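Local atomic coordinates of pyruvate kinase (Toxoplasma gondii, PDB entry 3GG8), a protein that catalyses the last step of glycolysis, transferring a phosphoryl group from phosphoenolpyruvate to ADP to give pyruvate and ATP. Residues C[52-57]-C[85-90]. Sequence-based numbering, arbitrary orientation.
Sequences DTLVKM and QEAMKQ
V55 lays its CG2 methyl over the backbone of A87, 3.7 Å from A87 CA and equally close to A87 O, where two neighbouring helices of the (beta/alpha)8 barrel meet. In this TIM-barrel architecture each strand of the parallel inner sheet is followed by helices that pack around its outside, and the pair described here illustrates how adjacent members of that outer layer fit together. Helix 51-60 follows the first barrel strand, 39-43, and helix 74-90 follows the second, 62-68. Their short segments cross at -56°, with axes 8.7 Å apart at the closest point. The small residue at the crossing is consistent with this spacing: A87 presents nothing bulkier than a methyl, and its CA lies 5.2 Å from V55 CA, the nearest pair of the two backbones. That methyl is met by two consecutive residues of the other helix, V55 through CG2 and L54 through CB, the latter at 3.8 Å. L54 touches A87 with the base of its side chain rather than its branched end; it also touches N83 and I84, one turn back along helix 74-90, and M44 in a loop. The side chains that meet at the buried centre are apolar, and the one polar side chain to join them is that of Q90, at the exposed margin. The valine fork is set with CG1 anti to the backbone N (chi1 166°), which places CG2 beside that N and facing residues 87-90 of the other helix. There the side chain of Q90 lies alongside the same methyl, its CB and its amide oxygen OE1 each 3.9 Å from V55 CG2.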
ATOM      1  N   ASP C  52       7.767   3.153  53.077  1.00 38.14           N
ATOM      2  CA  ASP C  52       7.962   1.749  52.755  1.00 38.04           C
ATOM      3  C   ASP C  52       7.051   1.278  51.605  1.00 37.38           C
ATOM      4  O   ASP C  52       7.504   0.569  50.705  1.00 36.78           O
ATOM      5  CB  ASP C  52       7.765   0.881  53.996  1.00 38.48           C
ATOM      6  CG  ASP C  52       7.953  -0.593  53.700  1.00 41.45           C
ATOM      7  OD1 ASP C  52       6.938  -1.329  53.650  1.00 44.30           O
ATOM      8  OD2 ASP C  52       9.112  -1.012  53.475  1.00 44.75           O
ATOM      9  N   THR C  53       5.779   1.675  51.627  1.00 36.53           N
ATOM     10  CA  THR C  53       4.871   1.243  50.573  1.00 36.08           C
ATOM     11  C   THR C  53       5.060   2.068  49.289  1.00 35.62           C
ATOM     12  O   THR C  53       4.823   1.570  48.193  1.00 35.64           O
ATOM     13  CB  THR C  53       3.367   1.111  51.022  1.00 35.98           C
ATOM     14  OG1 THR C  53       2.599   2.211  50.548  1.00 38.37           O
ATOM     15  CG2 THR C  53       3.222   1.002  52.525  1.00 34.07           C
ATOM     16  N   LEU C  54       5.493   3.319  49.421  1.00 35.04           N
ATOM     17  CA  LEU C  54       5.832   4.107  48.240  1.00 34.26           C
ATOM     18  C   LEU C  54       7.004   3.462  47.483  1.00 34.14           C
ATOM     19  O   LEU C  54       6.976   3.355  46.252  1.00 33.67           O
ATOM     20  CB  LEU C  54       6.156   5.550  48.606  1.00 33.67           C
ATOM     21  CG  LEU C  54       5.002   6.443  49.070  1.00 34.18           C
ATOM     22  CD1 LEU C  54       5.551   7.788  49.525  1.00 33.06           C
ATOM     23  CD2 LEU C  54       3.904   6.591  47.987  1.00 33.08           C
ATOM     24  N   VAL C  55       8.022   3.039  48.224  1.00 33.65           N
ATOM     25  CA  VAL C  55       9.152   2.322  47.644  1.00 33.94           C
ATOM     26  C   VAL C  55       8.690   1.038  46.935  1.00 34.12           C
ATOM     27  O   VAL C  55       9.054   0.807  45.776  1.00 34.41           O
ATOM     28  CB  VAL C  55      10.233   2.021  48.696  1.00 33.87           C
ATOM     29  CG1 VAL C  55      11.223   0.993  48.170  1.00 33.79           C
ATOM     30  CG2 VAL C  55      10.944   3.299  49.082  1.00 33.16           C
ATOM     31  N   LYS C  56       7.869   0.232  47.614  1.00 33.88           N
ATOM     32  CA  LYS C  56       7.294  -0.988  47.021  1.00 33.63           C
ATOM     33  C   LYS C  56       6.475  -0.682  45.767  1.00 33.55           C
ATOM     34  O   LYS C  56       6.395  -1.496  44.859  1.00 33.80           O
ATOM     35  CB  LYS C  56       6.424  -1.720  48.033  1.00 33.58           C
ATOM     36  CG  LYS C  56       7.213  -2.441  49.110  1.00 33.03           C
ATOM     37  CD  LYS C  56       6.312  -3.124  50.114  1.00 31.79           C
ATOM     38  CE  LYS C  56       7.137  -3.690  51.248  1.00 33.70           C
ATOM     39  NZ  LYS C  56       6.304  -4.479  52.189  1.00 35.27           N
ATOM     40  N   MET C  57       5.880   0.502  45.729  1.00 33.16           N
ATOM     41  CA  MET C  57       5.110   0.939  44.575  1.00 33.09           C
ATOM     42  C   MET C  57       5.995   1.358  43.420  1.00 32.39           C
ATOM     43  O   MET C  57       5.651   1.108  42.274  1.00 32.10           O
ATOM     44  CB  MET C  57       4.142   2.047  44.963  1.00 32.79           C
ATOM     45  CG  MET C  57       2.936   1.487  45.676  1.00 34.01           C
ATOM     46  SD  MET C  57       1.971   2.732  46.491  1.00 34.53           S
ATOM     47  CE  MET C  57       1.201   3.580  45.128  1.00 33.69           C
ATOM     48  N   GLN C  85       9.856  12.167  48.372  1.00 33.94           N
ATOM     49  CA  GLN C  85      11.276  12.513  48.292  1.00 34.86           C
ATOM     50  C   GLN C  85      12.152  11.515  49.056  1.00 34.57           C
ATOM     51  O   GLN C  85      13.274  11.230  48.644  1.00 34.11           O
ATOM     52  CB  GLN C  85      11.510  13.948  48.787  1.00 34.71           C
ATOM     53  CG  GLN C  85      10.933  15.013  47.853  1.00 35.22           C
ATOM     54  CD  GLN C  85      10.949  16.419  48.444  1.00 37.14           C
ATOM     55  OE1 GLN C  85      11.102  16.614  49.665  1.00 39.65           O
ATOM     56  NE2 GLN C  85      10.780  17.417  47.576  1.00 40.64           N
ATOM     57  N   GLU C  86      11.622  10.975  50.152  1.00 34.73           N
ATOM     58  CA  GLU C  86      12.325   9.959  50.927  1.00 35.07           C
ATOM     59  C   GLU C  86      12.355   8.616  50.211  1.00 35.03           C
ATOM     60  O   GLU C  86      13.393   7.960  50.174  1.00 35.09           O
ATOM     61  CB  GLU C  86      11.729   9.807  52.331  1.00 35.07           C
ATOM     62  CG  GLU C  86      12.103  10.931  53.295  1.00 36.45           C
ATOM     63  CD  GLU C  86      13.609  11.148  53.397  1.00 38.95           C
ATOM     64  OE1 GLU C  86      14.046  12.320  53.357  1.00 39.46           O
ATOM     65  OE2 GLU C  86      14.361  10.150  53.508  1.00 39.38           O
ATOM     66  N   ALA C  87      11.219   8.208  49.649  1.00 35.44           N
ATOM     67  CA  ALA C  87      11.154   6.995  48.827  1.00 35.94           C
ATOM     68  C   ALA C  87      12.193   7.029  47.694  1.00 36.25           C
ATOM     69  O   ALA C  87      12.887   6.048  47.442  1.00 36.15           O
ATOM     70  CB  ALA C  87       9.748   6.809  48.265  1.00 35.52           C
ATOM     71  N   MET C  88      12.295   8.175  47.030  1.00 36.95           N
ATOM     72  CA  MET C  88      13.244   8.367  45.939  1.00 38.29           C
ATOM     73  C   MET C  88      14.691   8.342  46.405  1.00 37.65           C
ATOM     74  O   MET C  88      15.592   8.117  45.600  1.00 37.83           O
ATOM     75  CB  MET C  88      12.955   9.675  45.197  1.00 38.32           C
ATOM     76  CG  MET C  88      11.683   9.640  44.325  1.00 39.50           C
ATOM     77  SD  MET C  88      11.348  11.226  43.503  1.00 41.86           S
ATOM     78  CE  MET C  88      12.863  11.468  42.582  1.00 40.79           C
ATOM     79  N   LYS C  89      14.924   8.572  47.697  1.00 37.32           N
ATOM     80  CA  LYS C  89      16.279   8.474  48.240  1.00 37.12           C
ATOM     81  C   LYS C  89      16.711   7.014  48.328  1.00 36.69           C
ATOM     82  O   LYS C  89      17.890   6.696  48.190  1.00 36.47           O
ATOM     83  CB  LYS C  89      16.387   9.176  49.589  1.00 37.27           C
ATOM     84  CG  LYS C  89      16.605  10.664  49.435  1.00 38.05           C
ATOM     85  CD  LYS C  89      16.327  11.424  50.707  1.00 39.27           C
ATOM     86  CE  LYS C  89      16.790  12.864  50.559  1.00 40.48           C
ATOM     87  NZ  LYS C  89      15.881  13.821  51.243  1.00 40.33           N
ATOM     88  N   GLN C  90      15.727   6.138  48.519  1.00 36.43           N
ATOM     89  CA  GLN C  90      15.945   4.693  48.576  1.00 36.16           C
ATOM     90  C   GLN C  90      16.044   4.088  47.179  1.00 35.93           C
ATOM     91  O   GLN C  90      16.574   2.994  47.011  1.00 35.78           O
ATOM     92  CB  GLN C  90      14.809   4.026  49.356  1.00 36.24           C
ATOM     93  CG  GLN C  90      14.670   4.524  50.783  1.00 35.93           C
ATOM     94  CD  GLN C  90      13.958   3.536  51.680  1.00 36.34           C
ATOM     95  OE1 GLN C  90      13.945   2.334  51.415  1.00 37.19           O
ATOM     96  NE2 GLN C  90      13.368   4.040  52.758  1.00 35.95           N
TER